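Local coordinates for protein butyryl-CoA dehydrogenase (Marinomonas mediterranea, PDB 6CXT) that is a flavoprotein of the acyl-CoA dehydrogenase family that holds flavin-adenine dinucleotide in a fold of helical and beta domains, at residues F62-L74 / R296-Q308. Numbering follows the deposited sequence.
Sequences FDILTTIKIIEGL and RLMLYYAAWQKSQ
Two groups grip the phenol oxygen of Y300: K69 NZ donates to Y300 OH over 3.0 Å, and Y300 OH in turn donates to E72 OE1 at 2.5 Å, a short bond on that oxygen's syn lone pair. The other carboxylate oxygen, E72 OE2, takes a salt bridge from R296 NE (2.8 Å). Carboxylate and guanidinium planes are nearly parallel (18°) but stepped, NE meeting OE2 on the syn side and out of the carboxylate plane. A water links E72 OE2 to R296 NH2, which also bonds Q255. In E72, CG leaves anti to the backbone N and the chain stays extended beyond it, carrying the carboxylate to Y300 and R296. Y300 is a knob in the hole formed by L65, I68, K69 and E72, within a roughly antiparallel helix pair (149°, segment axes 8.9 Å apart at their closest) that joins the N-terminal and C-terminal helical regions of the acyl-CoA dehydrogenase fold. I68 CD1 presses on the ring edge at Y300 CD1 (3.4 Å). Small A303 lets the helices close in, its CB touching I68 CG1 (3.8 Å), I64 CG2 and L65 CD2. Beyond it, I64 CD1 rests on the K306 chain at CG (3.7 Å); K306 NZ leads away to a salt bridge with D240. Two waters, one each for I64 N and L65 N, link these to S307 OG.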
ATOM      1  N   PHE B  62       5.393  35.628  16.564  1.00 29.43           N
ATOM      2  CA  PHE B  62       6.391  34.637  16.121  1.00 28.99           C
ATOM      3  C   PHE B  62       6.411  34.424  14.626  1.00 28.48           C
ATOM      4  O   PHE B  62       5.401  34.607  13.946  1.00 30.98           O
ATOM      5  CB  PHE B  62       6.167  33.287  16.807  1.00 26.14           C
ATOM      6  CG  PHE B  62       6.467  33.280  18.264  1.00 28.24           C
ATOM      7  CD1 PHE B  62       7.561  34.020  18.791  1.00 31.27           C
ATOM      8  CD2 PHE B  62       5.716  32.485  19.135  1.00 26.95           C
ATOM      9  CE1 PHE B  62       7.834  33.985  20.151  1.00 29.32           C
ATOM     10  CE2 PHE B  62       6.014  32.427  20.483  1.00 28.86           C
ATOM     11  CZ  PHE B  62       7.061  33.186  20.999  1.00 30.80           C
ATOM     12  N   ASP B  63       7.557  34.018  14.081  1.00 29.16           N
ATOM     13  CA  ASP B  63       7.564  33.609  12.673  1.00 29.50           C
ATOM     14  C   ASP B  63       6.860  32.233  12.542  1.00 27.19           C
ATOM     15  O   ASP B  63       6.601  31.567  13.547  1.00 25.99           O
ATOM     16  CB  ASP B  63       8.980  33.582  12.089  1.00 31.13           C
ATOM     17  CG  ASP B  63       9.923  32.623  12.824  1.00 36.17           C
ATOM     18  OD1 ASP B  63       9.515  31.826  13.645  1.00 39.62           O
ATOM     19  OD2 ASP B  63      11.132  32.645  12.572  1.00 45.16           O
ATOM     20  N   ILE B  64       6.586  31.835  11.310  1.00 27.21           N
ATOM     21  CA  ILE B  64       5.880  30.562  11.018  1.00 27.53           C
ATOM     22  C   ILE B  64       6.588  29.321  11.592  1.00 24.44           C
ATOM     23  O   ILE B  64       5.962  28.481  12.256  1.00 22.48           O
ATOM     24  CB  ILE B  64       5.552  30.418   9.520  1.00 27.88           C
ATOM     25  CG1 ILE B  64       4.803  31.659   9.049  1.00 28.95           C
ATOM     26  CG2 ILE B  64       4.565  29.272   9.297  1.00 26.07           C
ATOM     27  CD1 ILE B  64       4.781  31.767   7.537  1.00 29.00           C
ATOM     28  N   LEU B  65       7.894  29.225  11.405  1.00 24.00           N
ATOM     29  CA  LEU B  65       8.584  28.073  11.971  1.00 23.02           C
ATOM     30  C   LEU B  65       8.503  27.942  13.464  1.00 24.76           C
ATOM     31  O   LEU B  65       8.290  26.819  13.976  1.00 21.23           O
ATOM     32  CB  LEU B  65      10.064  27.993  11.542  1.00 24.85           C
ATOM     33  CG  LEU B  65      10.249  27.280  10.202  1.00 26.27           C
ATOM     34  CD1 LEU B  65      11.621  27.650   9.638  1.00 27.03           C
ATOM     35  CD2 LEU B  65      10.075  25.743  10.325  1.00 23.19           C
ATOM     36  N   THR B  66       8.703  29.061  14.185  1.00 21.50           N
ATOM     37  CA  THR B  66       8.614  29.019  15.625  1.00 24.31           C
ATOM     38  C   THR B  66       7.180  28.637  16.037  1.00 22.49           C
ATOM     39  O   THR B  66       6.986  27.876  16.995  1.00 21.93           O
ATOM     40  CB  THR B  66       8.979  30.383  16.264  1.00 26.60           C
ATOM     41  OG1 THR B  66      10.309  30.730  15.865  1.00 28.52           O
ATOM     42  CG2 THR B  66       8.950  30.263  17.754  1.00 24.98           C
ATOM     43  N   THR B  67       6.211  29.218  15.337  1.00 21.37           N
ATOM     44  CA  THR B  67       4.807  28.994  15.668  1.00 21.00           C
ATOM     45  C   THR B  67       4.496  27.487  15.488  1.00 21.38           C
ATOM     46  O   THR B  67       3.923  26.866  16.388  1.00 20.72           O
ATOM     47  CB  THR B  67       3.884  29.790  14.726  1.00 22.46           C
ATOM     48  OG1 THR B  67       3.998  31.189  14.988  1.00 23.19           O
ATOM     49  CG2 THR B  67       2.386  29.369  14.884  1.00 19.75           C
ATOM     50  N   ILE B  68       4.863  26.915  14.328  1.00 21.23           N
ATOM     51  CA  ILE B  68       4.531  25.485  14.097  1.00 21.49           C
ATOM     52  C   ILE B  68       5.267  24.557  15.084  1.00 21.44           C
ATOM     53  O   ILE B  68       4.746  23.507  15.480  1.00 20.94           O
ATOM     54  CB  ILE B  68       4.646  25.023  12.613  1.00 21.87           C
ATOM     55  CG1 ILE B  68       6.049  25.071  12.067  1.00 25.15           C
ATOM     56  CG2 ILE B  68       3.649  25.784  11.717  1.00 22.17           C
ATOM     57  CD1 ILE B  68       6.777  23.747  12.228  1.00 26.14           C
ATOM     58  N   LYS B  69       6.484  24.951  15.474  1.00 19.34           N
ATOM     59  CA  LYS B  69       7.253  24.110  16.404  1.00 20.02           C
ATOM     60  C   LYS B  69       6.560  24.066  17.744  1.00 20.54           C
ATOM     61  O   LYS B  69       6.507  23.020  18.407  1.00 18.78           O
ATOM     62  CB  LYS B  69       8.710  24.615  16.535  1.00 20.46           C
ATOM     63  CG  LYS B  69       9.642  23.755  17.387  1.00 21.56           C
ATOM     64  CD  LYS B  69       9.772  22.312  16.887  1.00 22.92           C
ATOM     65  CE  LYS B  69      10.949  21.616  17.569  1.00 24.12           C
ATOM     66  NZ  LYS B  69      11.075  20.225  17.022  1.00 25.45           N
ATOM     67  N   ILE B  70       6.026  25.212  18.181  1.00 19.40           N
ATOM     68  CA  ILE B  70       5.321  25.224  19.481  1.00 19.69           C
ATOM     69  C   ILE B  70       4.031  24.388  19.361  1.00 18.72           C
ATOM     70  O   ILE B  70       3.675  23.615  20.254  1.00 19.13           O
ATOM     71  CB  ILE B  70       4.987  26.674  19.894  1.00 19.77           C
ATOM     72  CG1 ILE B  70       6.276  27.370  20.368  1.00 22.21           C
ATOM     73  CG2 ILE B  70       3.868  26.735  20.960  1.00 19.42           C
ATOM     74  CD1 ILE B  70       6.113  28.903  20.291  1.00 22.18           C
ATOM     75  N   ILE B  71       3.340  24.541  18.236  1.00 18.60           N
ATOM     76  CA  ILE B  71       2.078  23.810  18.053  1.00 19.12           C
ATOM     77  C   ILE B  71       2.365  22.284  18.060  1.00 18.77           C
ATOM     78  O   ILE B  71       1.608  21.490  18.623  1.00 17.19           O
ATOM     79  CB  ILE B  71       1.383  24.247  16.731  1.00 19.85           C
ATOM     80  CG1 ILE B  71       0.898  25.709  16.862  1.00 20.83           C
ATOM     81  CG2 ILE B  71       0.197  23.326  16.409  1.00 17.67           C
ATOM     82  CD1 ILE B  71       0.345  26.286  15.563  1.00 23.46           C
ATOM     83  N   GLU B  72       3.449  21.898  17.374  1.00 19.41           N
ATOM     84  CA  GLU B  72       3.856  20.483  17.361  1.00 18.74           C
ATOM     85  C   GLU B  72       4.065  20.004  18.769  1.00 18.99           C
ATOM     86  O   GLU B  72       3.598  18.906  19.128  1.00 17.99           O
ATOM     87  CB  GLU B  72       5.157  20.330  16.586  1.00 18.84           C
ATOM     88  CG  GLU B  72       5.657  18.891  16.536  1.00 18.44           C
ATOM     89  CD  GLU B  72       7.059  18.791  15.923  1.00 22.12           C
ATOM     90  OE1 GLU B  72       7.552  19.783  15.327  1.00 20.40           O
ATOM     91  OE2 GLU B  72       7.694  17.716  16.070  1.00 22.44           O
ATOM     92  N   GLY B  73       4.787  20.810  19.578  1.00 19.14           N
ATOM     93  CA  GLY B  73       5.018  20.452  20.978  1.00 18.48           C
ATOM     94  C   GLY B  73       3.713  20.246  21.728  1.00 20.09           C
ATOM     95  O   GLY B  73       3.538  19.278  22.502  1.00 19.65           O
ATOM     96  N   LEU B  74       2.770  21.148  21.501  1.00 20.29           N
ATOM     97  CA  LEU B  74       1.449  20.995  22.171  1.00 20.20           C
ATOM     98  C   LEU B  74       0.730  19.740  21.673  1.00 17.13           C
ATOM     99  O   LEU B  74       0.110  19.053  22.467  1.00 18.42           O
ATOM    100  CB  LEU B  74       0.542  22.224  21.946  1.00 18.74           C
ATOM    101  CG  LEU B  74       1.042  23.534  22.620  1.00 21.46           C
ATOM    102  CD1 LEU B  74       0.260  24.763  22.156  1.00 20.38           C
ATOM    103  CD2 LEU B  74       0.947  23.360  24.146  1.00 20.13           C
ATOM    104  N   ARG B 296       7.152  15.347   9.372  1.00 16.14           N
ATOM    105  CA  ARG B 296       7.727  16.464  10.146  1.00 17.49           C
ATOM    106  C   ARG B 296       8.620  17.335   9.261  1.00 17.65           C
ATOM    107  O   ARG B 296       8.550  18.562   9.324  1.00 17.74           O
ATOM    108  CB  ARG B 296       8.506  15.946  11.368  1.00 16.69           C
ATOM    109  CG  ARG B 296       9.130  17.060  12.173  1.00 19.46           C
ATOM    110  CD  ARG B 296       9.881  16.563  13.383  1.00 19.50           C
ATOM    111  NE  ARG B 296       8.998  15.966  14.381  1.00 20.30           N
ATOM    112  CZ  ARG B 296       9.086  14.717  14.804  1.00 22.90           C
ATOM    113  NH1 ARG B 296      10.010  13.886  14.303  1.00 22.55           N
ATOM    114  NH2 ARG B 296       8.290  14.293  15.766  1.00 22.18           N
ATOM    115  N   LEU B 297       9.506  16.715   8.484  1.00 16.35           N
ATOM    116  CA  LEU B 297      10.365  17.473   7.569  1.00 16.84           C
ATOM    117  C   LEU B 297       9.518  18.240   6.525  1.00 17.19           C
ATOM    118  O   LEU B 297       9.890  19.332   6.132  1.00 17.68           O
ATOM    119  CB  LEU B 297      11.325  16.522   6.820  1.00 16.51           C
ATOM    120  CG  LEU B 297      12.448  15.961   7.782  1.00 19.85           C
ATOM    121  CD1 LEU B 297      13.268  14.837   7.126  1.00 18.52           C
ATOM    122  CD2 LEU B 297      13.400  17.080   8.247  1.00 19.28           C
ATOM    123  N   MET B 298       8.466  17.600   5.996  1.00 15.47           N
ATOM    124  CA  MET B 298       7.583  18.231   5.037  1.00 16.52           C
ATOM    125  C   MET B 298       6.885  19.436   5.627  1.00 17.03           C
ATOM    126  O   MET B 298       6.732  20.422   4.925  1.00 16.84           O
ATOM    127  CB  MET B 298       6.560  17.217   4.476  1.00 16.60           C
ATOM    128  CG  MET B 298       7.373  16.214   3.665  1.00 20.22           C
ATOM    129  SD  MET B 298       6.290  14.937   3.031  1.00 23.23           S
ATOM    130  CE  MET B 298       5.462  15.795   1.710  1.00 20.25           C
ATOM    131  N   LEU B 299       6.512  19.339   6.905  1.00 15.54           N
ATOM    132  CA  LEU B 299       5.904  20.465   7.636  1.00 16.43           C
ATOM    133  C   LEU B 299       6.911  21.617   7.754  1.00 16.18           C
ATOM    134  O   LEU B 299       6.580  22.772   7.453  1.00 16.52           O
ATOM    135  CB  LEU B 299       5.490  19.928   9.031  1.00 16.31           C
ATOM    136  CG  LEU B 299       5.060  20.972  10.081  1.00 16.85           C
ATOM    137  CD1 LEU B 299       3.772  21.693   9.620  1.00 16.67           C
ATOM    138  CD2 LEU B 299       4.973  20.371  11.500  1.00 17.17           C
ATOM    139  N   TYR B 300       8.118  21.288   8.219  1.00 15.88           N
ATOM    140  CA  TYR B 300       9.193  22.294   8.407  1.00 19.06           C
ATOM    141  C   TYR B 300       9.505  22.988   7.080  1.00 19.11           C
ATOM    142  O   TYR B 300       9.589  24.209   7.012  1.00 19.69           O
ATOM    143  CB  TYR B 300      10.453  21.680   9.017  1.00 20.31           C
ATOM    144  CG  TYR B 300      10.294  21.191  10.444  1.00 20.22           C
ATOM    145  CD1 TYR B 300       9.104  21.467  11.198  1.00 19.92           C
ATOM    146  CD2 TYR B 300      11.298  20.407  11.035  1.00 21.24           C
ATOM    147  CE1 TYR B 300       8.980  21.011  12.493  1.00 20.24           C
ATOM    148  CE2 TYR B 300      11.187  19.947  12.355  1.00 20.96           C
ATOM    149  CZ  TYR B 300      10.008  20.235  13.060  1.00 20.60           C
ATOM    150  OH  TYR B 300       9.882  19.781  14.338  1.00 21.23           O
ATOM    151  N   TYR B 301       9.588  22.193   6.007  1.00 19.07           N
ATOM    152  CA  TYR B 301       9.825  22.732   4.706  1.00 17.45           C
ATOM    153  C   TYR B 301       8.680  23.656   4.254  1.00 22.06           C
ATOM    154  O   TYR B 301       8.971  24.776   3.754  1.00 19.83           O
ATOM    155  CB  TYR B 301      10.102  21.633   3.692  1.00 18.41           C
ATOM    156  CG  TYR B 301      10.325  22.180   2.319  1.00 17.72           C
ATOM    157  CD1 TYR B 301      11.443  23.007   2.039  1.00 20.73           C
ATOM    158  CD2 TYR B 301       9.411  21.918   1.279  1.00 18.91           C
ATOM    159  CE1 TYR B 301      11.650  23.524   0.756  1.00 21.84           C
ATOM    160  CE2 TYR B 301       9.622  22.440  -0.015  1.00 20.53           C
ATOM    161  CZ  TYR B 301      10.751  23.219  -0.255  1.00 22.10           C
ATOM    162  OH  TYR B 301      10.918  23.736  -1.522  1.00 23.29           O
ATOM    163  N   ALA B 302       7.408  23.236   4.430  1.00 18.06           N
ATOM    164  CA  ALA B 302       6.269  24.053   4.028  1.00 18.49           C
ATOM    165  C   ALA B 302       6.280  25.353   4.848  1.00 18.59           C
ATOM    166  O   ALA B 302       6.067  26.418   4.248  1.00 19.86           O
ATOM    167  CB  ALA B 302       4.931  23.336   4.276  1.00 17.94           C
ATOM    168  N   ALA B 303       6.539  25.270   6.164  1.00 20.01           N
ATOM    169  CA  ALA B 303       6.542  26.466   7.012  1.00 22.61           C
ATOM    170  C   ALA B 303       7.672  27.412   6.593  1.00 21.52           C
ATOM    171  O   ALA B 303       7.475  28.625   6.509  1.00 22.08           O
ATOM    172  CB  ALA B 303       6.648  26.109   8.485  1.00 21.17           C
ATOM    173  N   TRP B 304       8.856  26.867   6.336  1.00 20.81           N
ATOM    174  CA  TRP B 304       9.965  27.693   5.865  1.00 23.77           C
ATOM    175  C   TRP B 304       9.635  28.346   4.542  1.00 24.76           C
ATOM    176  O   TRP B 304       9.923  29.531   4.333  1.00 23.61           O
ATOM    177  CB  TRP B 304      11.267  26.864   5.732  1.00 24.54           C
ATOM    178  CG  TRP B 304      12.371  27.650   5.091  1.00 25.96           C
ATOM    179  CD1 TRP B 304      13.238  28.496   5.721  1.00 28.36           C
ATOM    180  CD2 TRP B 304      12.711  27.669   3.711  1.00 27.45           C
ATOM    181  NE1 TRP B 304      14.110  29.045   4.807  1.00 28.27           N
ATOM    182  CE2 TRP B 304      13.814  28.556   3.564  1.00 29.24           C
ATOM    183  CE3 TRP B 304      12.217  27.006   2.579  1.00 28.07           C
ATOM    184  CZ2 TRP B 304      14.422  28.811   2.327  1.00 30.61           C
ATOM    185  CZ3 TRP B 304      12.829  27.270   1.333  1.00 32.66           C
ATOM    186  CH2 TRP B 304      13.927  28.160   1.232  1.00 30.89           C
ATOM    187  N   GLN B 305       9.084  27.574   3.624  1.00 21.41           N
ATOM    188  CA  GLN B 305       8.816  28.094   2.301  1.00 22.91           C
ATOM    189  C   GLN B 305       7.748  29.209   2.339  1.00 26.88           C
ATOM    190  O   GLN B 305       7.831  30.196   1.572  1.00 25.88           O
ATOM    191  CB  GLN B 305       8.391  27.004   1.332  1.00 24.47           C
ATOM    192  CG  GLN B 305       8.937  27.279  -0.046  1.00 31.83           C
ATOM    193  CD  GLN B 305       8.287  26.467  -1.117  1.00 32.38           C
ATOM    194  OE1 GLN B 305       7.098  26.101  -1.038  1.00 29.95           O
ATOM    195  NE2 GLN B 305       9.058  26.170  -2.140  1.00 31.33           N
ATOM    196  N   LYS B 306       6.748  29.025   3.209  1.00 23.45           N
ATOM    197  CA  LYS B 306       5.691  30.017   3.401  1.00 25.26           C
ATOM    198  C   LYS B 306       6.272  31.355   3.874  1.00 26.20           C
ATOM    199  O   LYS B 306       5.702  32.395   3.583  1.00 29.78           O
ATOM    200  CB  LYS B 306       4.613  29.499   4.366  1.00 24.19           C
ATOM    201  CG  LYS B 306       3.358  30.352   4.375  1.00 24.85           C
ATOM    202  CD  LYS B 306       2.227  29.699   5.201  1.00 25.84           C
ATOM    203  CE  LYS B 306       1.187  30.758   5.599  1.00 23.55           C
ATOM    204  NZ  LYS B 306       0.659  31.440   4.389  1.00 24.51           N
ATOM    205  N   SER B 307       7.387  31.319   4.586  1.00 29.55           N
ATOM    206  CA  SER B 307       8.094  32.534   4.999  1.00 35.48           C
ATOM    207  C   SER B 307       8.936  33.182   3.883  1.00 37.73           C
ATOM    208  O   SER B 307       9.555  34.197   4.146  1.00 41.38           O
ATOM    209  CB  SER B 307       9.038  32.217   6.166  1.00 40.07           C
ATOM    210  OG  SER B 307       8.331  31.618   7.248  1.00 46.25           O
ATOM    211  N   GLN B 308       8.997  32.597   2.681  1.00 35.29           N
ATOM    212  CA  GLN B 308       9.885  33.082   1.592  1.00 38.67           C
ATOM    213  C   GLN B 308       9.207  33.898   0.494  1.00 46.70           C
ATOM    214  O   GLN B 308       9.866  34.336  -0.459  1.00 49.25           O
ATOM    215  CB  GLN B 308      10.637  31.916   0.887  1.00 36.23           C
ATOM    216  CG  GLN B 308      11.471  31.023   1.803  1.00 36.60           C
ATOM    217  CD  GLN B 308      12.343  31.804   2.773  1.00 42.31           C
ATOM    218  OE1 GLN B 308      13.227  32.538   2.355  1.00 44.09           O
ATOM    219  NE2 GLN B 308      12.119  31.625   4.071  1.00 42.68           N
TER
HETATM  220  O   HOH W   1       7.506  33.833   9.170  1.00 37.38           O
HETATM  221  O   HOH W   2       9.400  30.879   9.650  1.00 35.97           O
HETATM  222  O   HOH W   3       6.659  15.782  17.570  1.00 29.50           O